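Long-range contact in C alpha-dehydrogenase (Sphingobium sp. SYK-6, PDB 4YAG), which is a short-chain dehydrogenase/reductase that binds NADH and probably oxidises the Calpha alcohol of lignin-derived aryl ethers early in the beta-aryl ether cleavage pathway: residues N141-S153 with S250-F263. Numbering follows the deposited sequence.
Sequences NTASLAGLTPMPS and STHGNWRETCEARF. With NAI (1,4-dihydronicotinamide adenine dinucleotide), chain C.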
loop_
_atom_site.group_PDB
_atom_site.type_symbol
_atom_site.label_atom_id
_atom_site.label_comp_id
_atom_site.label_asym_id
_atom_site.label_seq_id
_atom_site.Cartn_x
_atom_site.Cartn_y
_atom_site.Cartn_z
ATOM N N ASN A 141 1.511 -5.464 -13.713
ATOM C CA ASN A 141 1.689 -5.774 -12.296
ATOM C C ASN A 141 0.618 -6.740 -11.846
ATOM O O ASN A 141 -0.554 -6.501 -12.091
ATOM C CB ASN A 141 1.559 -4.480 -11.459
ATOM C CG ASN A 141 2.662 -3.491 -11.758
ATOM O OD1 ASN A 141 3.798 -3.877 -12.021
ATOM N ND2 ASN A 141 2.326 -2.207 -11.766
ATOM N N THR A 142 1.001 -7.809 -11.159
ATOM C CA THR A 142 -0.007 -8.734 -10.660
ATOM C C THR A 142 -0.430 -8.331 -9.266
ATOM O O THR A 142 0.352 -8.434 -8.323
ATOM C CB THR A 142 0.490 -10.173 -10.617
ATOM O OG1 THR A 142 1.005 -10.537 -11.910
ATOM C CG2 THR A 142 -0.651 -11.090 -10.233
ATOM N N ALA A 143 -1.660 -7.859 -9.146
ATOM C CA ALA A 143 -2.216 -7.564 -7.832
ATOM C C ALA A 143 -3.074 -8.771 -7.427
ATOM O O ALA A 143 -2.568 -9.904 -7.398
ATOM C CB ALA A 143 -2.998 -6.266 -7.871
ATOM N N SER A 144 -4.355 -8.552 -7.130
ATOM C CA SER A 144 -5.282 -9.609 -6.746
ATOM C C SER A 144 -6.660 -8.989 -6.603
ATOM O O SER A 144 -6.766 -7.800 -6.302
ATOM C CB SER A 144 -4.904 -10.204 -5.395
ATOM O OG SER A 144 -5.900 -11.143 -5.006
ATOM N N LEU A 145 -7.719 -9.783 -6.774
ATOM C CA LEU A 145 -9.041 -9.290 -6.429
ATOM C C LEU A 145 -9.134 -9.065 -4.917
ATOM O O LEU A 145 -9.988 -8.314 -4.449
ATOM C CB LEU A 145 -10.125 -10.235 -6.913
ATOM C CG LEU A 145 -10.364 -10.167 -8.417
ATOM C CD1 LEU A 145 -11.273 -11.308 -8.906
ATOM C CD2 LEU A 145 -10.966 -8.842 -8.806
ATOM N N ALA A 146 -8.219 -9.655 -4.159
ATOM C CA ALA A 146 -8.154 -9.406 -2.713
ATOM C C ALA A 146 -7.729 -7.971 -2.378
ATOM O O ALA A 146 -7.814 -7.531 -1.233
ATOM C CB ALA A 146 -7.226 -10.385 -2.043
ATOM N N GLY A 147 -7.260 -7.240 -3.380
ATOM C CA GLY A 147 -6.918 -5.849 -3.200
ATOM C C GLY A 147 -8.105 -4.946 -3.427
ATOM O O GLY A 147 -7.989 -3.735 -3.234
ATOM N N LEU A 148 -9.239 -5.530 -3.797
ATOM C CA LEU A 148 -10.425 -4.762 -4.173
ATOM C C LEU A 148 -11.661 -5.130 -3.352
ATOM O O LEU A 148 -12.359 -4.253 -2.844
ATOM C CB LEU A 148 -10.714 -5.003 -5.652
ATOM C CG LEU A 148 -11.370 -3.908 -6.453
ATOM C CD1 LEU A 148 -10.475 -2.658 -6.431
ATOM C CD2 LEU A 148 -11.589 -4.421 -7.880
ATOM N N THR A 149 -11.962 -6.418 -3.238
ATOM C CA THR A 149 -13.105 -6.882 -2.474
ATOM C C THR A 149 -12.758 -6.926 -0.989
ATOM O O THR A 149 -11.608 -7.154 -0.629
ATOM C CB THR A 149 -13.571 -8.262 -2.974
ATOM O OG1 THR A 149 -14.932 -8.502 -2.587
ATOM C CG2 THR A 149 -12.678 -9.371 -2.472
ATOM N N PRO A 150 -13.743 -6.702 -0.108
ATOM C CA PRO A 150 -13.363 -6.671 1.310
ATOM C C PRO A 150 -12.802 -7.999 1.803
ATOM O O PRO A 150 -13.347 -9.044 1.487
ATOM C CB PRO A 150 -14.686 -6.376 2.011
ATOM C CG PRO A 150 -15.437 -5.552 0.994
ATOM C CD PRO A 150 -15.118 -6.208 -0.323
ATOM N N MET A 151 -11.734 -7.921 2.596
ATOM C CA MET A 151 -11.051 -9.103 3.095
ATOM C C MET A 151 -11.025 -9.092 4.614
ATOM O O MET A 151 -11.070 -8.025 5.233
ATOM C CB MET A 151 -9.621 -9.135 2.567
ATOM C CG MET A 151 -9.549 -9.237 1.041
ATOM S SD MET A 151 -10.176 -10.802 0.367
ATOM C CE MET A 151 -8.924 -11.940 0.927
ATOM N N PRO A 152 -10.907 -10.280 5.208
ATOM C CA PRO A 152 -10.818 -10.423 6.664
ATOM C C PRO A 152 -9.392 -10.231 7.174
ATOM O O PRO A 152 -8.429 -10.193 6.385
ATOM C CB PRO A 152 -11.293 -11.849 6.892
ATOM C CG PRO A 152 -10.956 -12.576 5.656
ATOM C CD PRO A 152 -10.985 -11.575 4.524
ATOM N N SER A 153 -9.255 -10.098 8.490
ATOM C CA SER A 153 -7.996 -9.718 9.097
ATOM C C SER A 153 -6.876 -10.745 8.875
ATOM O O SER A 153 -5.712 -10.377 8.900
ATOM C CB SER A 153 -8.197 -9.482 10.603
ATOM O OG SER A 153 -8.596 -10.682 11.228
ATOM N N SER A 250 -9.309 -8.580 -14.866
ATOM C CA SER A 250 -9.749 -9.449 -13.775
ATOM C C SER A 250 -10.066 -10.808 -14.361
ATOM O O SER A 250 -10.652 -10.917 -15.427
ATOM C CB SER A 250 -10.995 -8.902 -13.062
ATOM O OG SER A 250 -10.728 -7.625 -12.474
ATOM N N THR A 251 -9.689 -11.858 -13.653
ATOM C CA THR A 251 -9.860 -13.203 -14.201
ATOM C C THR A 251 -11.194 -13.858 -13.850
ATOM O O THR A 251 -11.614 -14.817 -14.515
ATOM C CB THR A 251 -8.742 -14.146 -13.717
ATOM O OG1 THR A 251 -8.859 -14.331 -12.307
ATOM C CG2 THR A 251 -7.372 -13.606 -14.041
ATOM N N HIS A 252 -11.862 -13.351 -12.814
ATOM C CA HIS A 252 -13.081 -13.954 -12.288
ATOM C C HIS A 252 -14.102 -12.886 -11.954
ATOM O O HIS A 252 -13.721 -11.787 -11.544
ATOM C CB HIS A 252 -12.778 -14.705 -10.988
ATOM C CG HIS A 252 -12.057 -16.004 -11.187
ATOM N ND1 HIS A 252 -10.727 -16.067 -11.502
ATOM C CD2 HIS A 252 -12.495 -17.283 -11.066
ATOM C CE1 HIS A 252 -10.368 -17.351 -11.608
ATOM N NE2 HIS A 252 -11.417 -18.093 -11.338
ATOM N N GLY A 253 -15.377 -13.224 -12.095
ATOM C CA GLY A 253 -16.459 -12.315 -11.758
ATOM C C GLY A 253 -17.171 -12.579 -10.445
ATOM O O GLY A 253 -18.145 -11.889 -10.117
ATOM N N ASN A 254 -16.684 -13.551 -9.675
ATOM C CA ASN A 254 -17.373 -14.015 -8.477
ATOM C C ASN A 254 -17.492 -12.970 -7.366
ATOM O O ASN A 254 -18.298 -13.133 -6.445
ATOM C CB ASN A 254 -16.643 -15.249 -7.926
ATOM C CG ASN A 254 -16.466 -16.338 -8.970
ATOM O OD1 ASN A 254 -15.734 -16.171 -9.951
ATOM N ND2 ASN A 254 -17.135 -17.465 -8.765
ATOM N N TRP A 255 -16.683 -11.912 -7.444
ATOM C CA TRP A 255 -16.625 -10.903 -6.401
ATOM C C TRP A 255 -17.215 -9.585 -6.900
ATOM O O TRP A 255 -17.016 -8.541 -6.301
ATOM C CB TRP A 255 -15.180 -10.742 -5.878
ATOM C CG TRP A 255 -14.787 -11.983 -5.106
ATOM C CD1 TRP A 255 -14.998 -12.222 -3.777
ATOM C CD2 TRP A 255 -14.185 -13.172 -5.639
ATOM N NE1 TRP A 255 -14.547 -13.476 -3.447
ATOM C CE2 TRP A 255 -14.051 -14.083 -4.573
ATOM C CE3 TRP A 255 -13.743 -13.548 -6.912
ATOM C CZ2 TRP A 255 -13.490 -15.351 -4.737
ATOM C CZ3 TRP A 255 -13.184 -14.812 -7.077
ATOM C CH2 TRP A 255 -13.062 -15.695 -5.994
ATOM N N ARG A 256 -17.973 -9.646 -7.987
ATOM C CA ARG A 256 -18.646 -8.456 -8.485
ATOM C C ARG A 256 -19.551 -7.851 -7.412
ATOM O O ARG A 256 -19.476 -6.654 -7.151
ATOM C CB ARG A 256 -19.477 -8.780 -9.726
ATOM C CG ARG A 256 -20.261 -7.596 -10.267
ATOM C CD ARG A 256 -21.034 -7.997 -11.499
ATOM N NE ARG A 256 -20.140 -8.478 -12.547
ATOM C CZ ARG A 256 -19.538 -7.693 -13.436
ATOM N NH1 ARG A 256 -19.735 -6.385 -13.415
ATOM N NH2 ARG A 256 -18.746 -8.215 -14.355
ATOM N N GLU A 257 -20.421 -8.654 -6.798
ATOM C CA GLU A 257 -21.394 -8.112 -5.864
ATOM C C GLU A 257 -20.769 -7.639 -4.558
ATOM O O GLU A 257 -21.211 -6.650 -3.960
ATOM C CB GLU A 257 -22.501 -9.143 -5.575
ATOM C CG GLU A 257 -23.386 -9.446 -6.782
ATOM C CD GLU A 257 -22.676 -10.239 -7.862
ATOM O OE1 GLU A 257 -21.723 -10.997 -7.539
ATOM O OE2 GLU A 257 -23.077 -10.098 -9.043
ATOM N N THR A 258 -19.739 -8.336 -4.077
ATOM C CA THR A 258 -19.084 -7.912 -2.854
ATOM C C THR A 258 -18.304 -6.621 -3.096
ATOM O O THR A 258 -18.222 -5.776 -2.217
ATOM C CB THR A 258 -18.143 -8.991 -2.260
ATOM O OG1 THR A 258 -17.319 -9.520 -3.293
ATOM C CG2 THR A 258 -18.960 -10.123 -1.634
ATOM N N CYS A 259 -17.736 -6.464 -4.286
ATOM C CA CYS A 259 -17.082 -5.206 -4.606
ATOM C C CYS A 259 -18.119 -4.096 -4.721
ATOM O O CYS A 259 -17.911 -2.994 -4.208
ATOM C CB CYS A 259 -16.304 -5.298 -5.917
ATOM S SG CYS A 259 -14.744 -6.253 -5.805
ATOM N N GLU A 260 -19.235 -4.365 -5.398
ATOM C CA GLU A 260 -20.291 -3.348 -5.524
ATOM C C GLU A 260 -20.720 -2.843 -4.164
ATOM O O GLU A 260 -20.951 -1.643 -3.973
ATOM C CB GLU A 260 -21.512 -3.907 -6.262
ATOM C CG GLU A 260 -21.247 -4.100 -7.733
ATOM C CD GLU A 260 -22.440 -4.620 -8.501
ATOM O OE1 GLU A 260 -23.136 -5.525 -7.992
ATOM O OE2 GLU A 260 -22.676 -4.119 -9.623
ATOM N N ALA A 261 -20.867 -3.759 -3.209
ATOM C CA ALA A 261 -21.333 -3.378 -1.882
ATOM C C ALA A 261 -20.291 -2.505 -1.181
ATOM O O ALA A 261 -20.637 -1.557 -0.492
ATOM C CB ALA A 261 -21.667 -4.620 -1.032
ATOM N N ARG A 262 -19.013 -2.838 -1.341
ATOM C CA ARG A 262 -17.921 -2.005 -0.821
ATOM C C ARG A 262 -17.958 -0.610 -1.454
ATOM O O ARG A 262 -17.894 0.415 -0.762
ATOM C CB ARG A 262 -16.563 -2.657 -1.106
ATOM C CG ARG A 262 -15.393 -1.882 -0.544
ATOM C CD ARG A 262 -14.049 -2.338 -1.060
ATOM N NE ARG A 262 -13.049 -1.419 -0.555
ATOM C CZ ARG A 262 -11.980 -0.998 -1.206
ATOM N NH1 ARG A 262 -11.671 -1.474 -2.404
ATOM N NH2 ARG A 262 -11.196 -0.101 -0.625
ATOM N N PHE A 263 -18.039 -0.583 -2.775
ATOM C CA PHE A 263 -18.062 0.677 -3.513
ATOM C C PHE A 263 -19.254 1.538 -3.083
ATOM O O PHE A 263 -19.131 2.742 -2.879
ATOM C CB PHE A 263 -18.137 0.404 -5.015
ATOM C CG PHE A 263 -16.944 -0.327 -5.570
ATOM C CD1 PHE A 263 -15.718 -0.327 -4.907
ATOM C CD2 PHE A 263 -17.028 -0.981 -6.791
ATOM C CE1 PHE A 263 -14.635 -1.007 -5.431
ATOM C CE2 PHE A 263 -15.946 -1.639 -7.321
ATOM C CZ PHE A 263 -14.756 -1.655 -6.650
HETATM P PA NAI C . 3.560 -19.221 -7.557
HETATM O O1A NAI C . 4.202 -19.405 -6.210
HETATM O O2A NAI C . 3.209 -20.477 -8.328
HETATM O O5B NAI C . 4.461 -18.310 -8.469
HETATM C C5B NAI C . 5.156 -17.237 -7.904
HETATM C C4B NAI C . 6.595 -17.390 -8.200
HETATM O O4B NAI C . 7.198 -16.158 -7.686
HETATM C C3B NAI C . 7.275 -18.530 -7.584
HETATM O O3B NAI C . 8.017 -19.310 -8.544
HETATM C C2B NAI C . 8.119 -17.947 -6.559
HETATM O O2B NAI C . 9.308 -18.702 -6.284
HETATM C C1B NAI C . 8.392 -16.588 -7.023
HETATM N N9A NAI C . 8.749 -15.673 -5.971
HETATM C C8A NAI C . 8.196 -15.555 -4.713
HETATM N N7A NAI C . 8.845 -14.618 -4.008
HETATM C C5A NAI C . 9.836 -14.085 -4.792
HETATM C C6A NAI C . 10.822 -13.109 -4.637
HETATM N N6A NAI C . 10.981 -12.471 -3.399
HETATM N N1A NAI C . 11.664 -12.823 -5.663
HETATM C C2A NAI C . 11.552 -13.483 -6.840
HETATM N N3A NAI C . 10.626 -14.432 -7.041
HETATM C C4A NAI C . 9.771 -14.755 -6.045
HETATM O O3 NAI C . 2.234 -18.415 -7.230
HETATM P PN NAI C . 1.269 -17.532 -8.172
HETATM O O1N NAI C . 1.487 -17.799 -9.656
HETATM O O2N NAI C . -0.125 -17.847 -7.688
HETATM O O5D NAI C . 1.686 -16.023 -7.809
HETATM C C5D NAI C . 1.857 -15.018 -8.812
HETATM C C4D NAI C . 1.172 -13.768 -8.392
HETATM O O4D NAI C . -0.283 -13.985 -8.498
HETATM C C3D NAI C . 1.432 -13.362 -7.008
HETATM O O3D NAI C . 1.716 -11.948 -6.979
HETATM C C2D NAI C . 0.204 -13.656 -6.274
HETATM O O2D NAI C . 0.055 -12.789 -5.144
HETATM C C1D NAI C . -0.847 -13.432 -7.249
HETATM N N1N NAI C . -2.121 -14.027 -7.080
HETATM C C2N NAI C . -2.349 -15.379 -7.169
HETATM C C3N NAI C . -3.636 -15.869 -7.022
HETATM C C7N NAI C . -3.912 -17.331 -7.117
HETATM O O7N NAI C . -5.033 -17.812 -6.844
HETATM N N7N NAI C . -2.841 -18.181 -7.633
HETATM C C4N NAI C . -4.711 -15.027 -6.793
HETATM C C5N NAI C . -4.474 -13.666 -6.761
HETATM C C6N NAI C . -3.202 -13.177 -6.914
HETATM O O HOH W 1 -8.709 -1.149 -3.285
#
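In the Rossmann fold of this short-chain dehydrogenase, the loop after strand 137-142 packs through L145, L148, T149 and P150 against W255 and the helix 256-268 that follows strand 248-250, outermost in this chain's sheet. The loop starts beside the cofactor: S144 OG lies 3.4 Å from NAI C5N and accepts a hydrogen bond from A146 N, an ST turn. L145 sends CD1 against W255 CE3 and CD2 against S250 OG, both 3.9 Å away; this hydroxyl is hydrogen-bonded to S269 of the second subunit. L148 CG abuts the edge of the F263 ring, 4.1 Å from CZ and near its plane, and that ring stacks on F263 of the second subunit. R262, its chain extended from CG to NE with CG anti to the backbone N (chi1 -177°), packs its CB 3.7 Å from P150 CG and delivers NH1 to L148 O at 2.9 Å. This bond lies in the carbonyl plane on a lone pair but is bent (N-H...O 136°). A water accepts from NH1 and donates to G147 O, while NE forms a salt bridge with E170 of the second subunit. A leucine in place of R262 would probably leave L148 O without this donor and that glutamate without its charge partner. T149 OG1, anti to its amide nitrogen (chi1 -159°), hydrogen-bonds T258 OG1 at 2.7 Å, and T149 CB rests 3.7 Å from C259 SG.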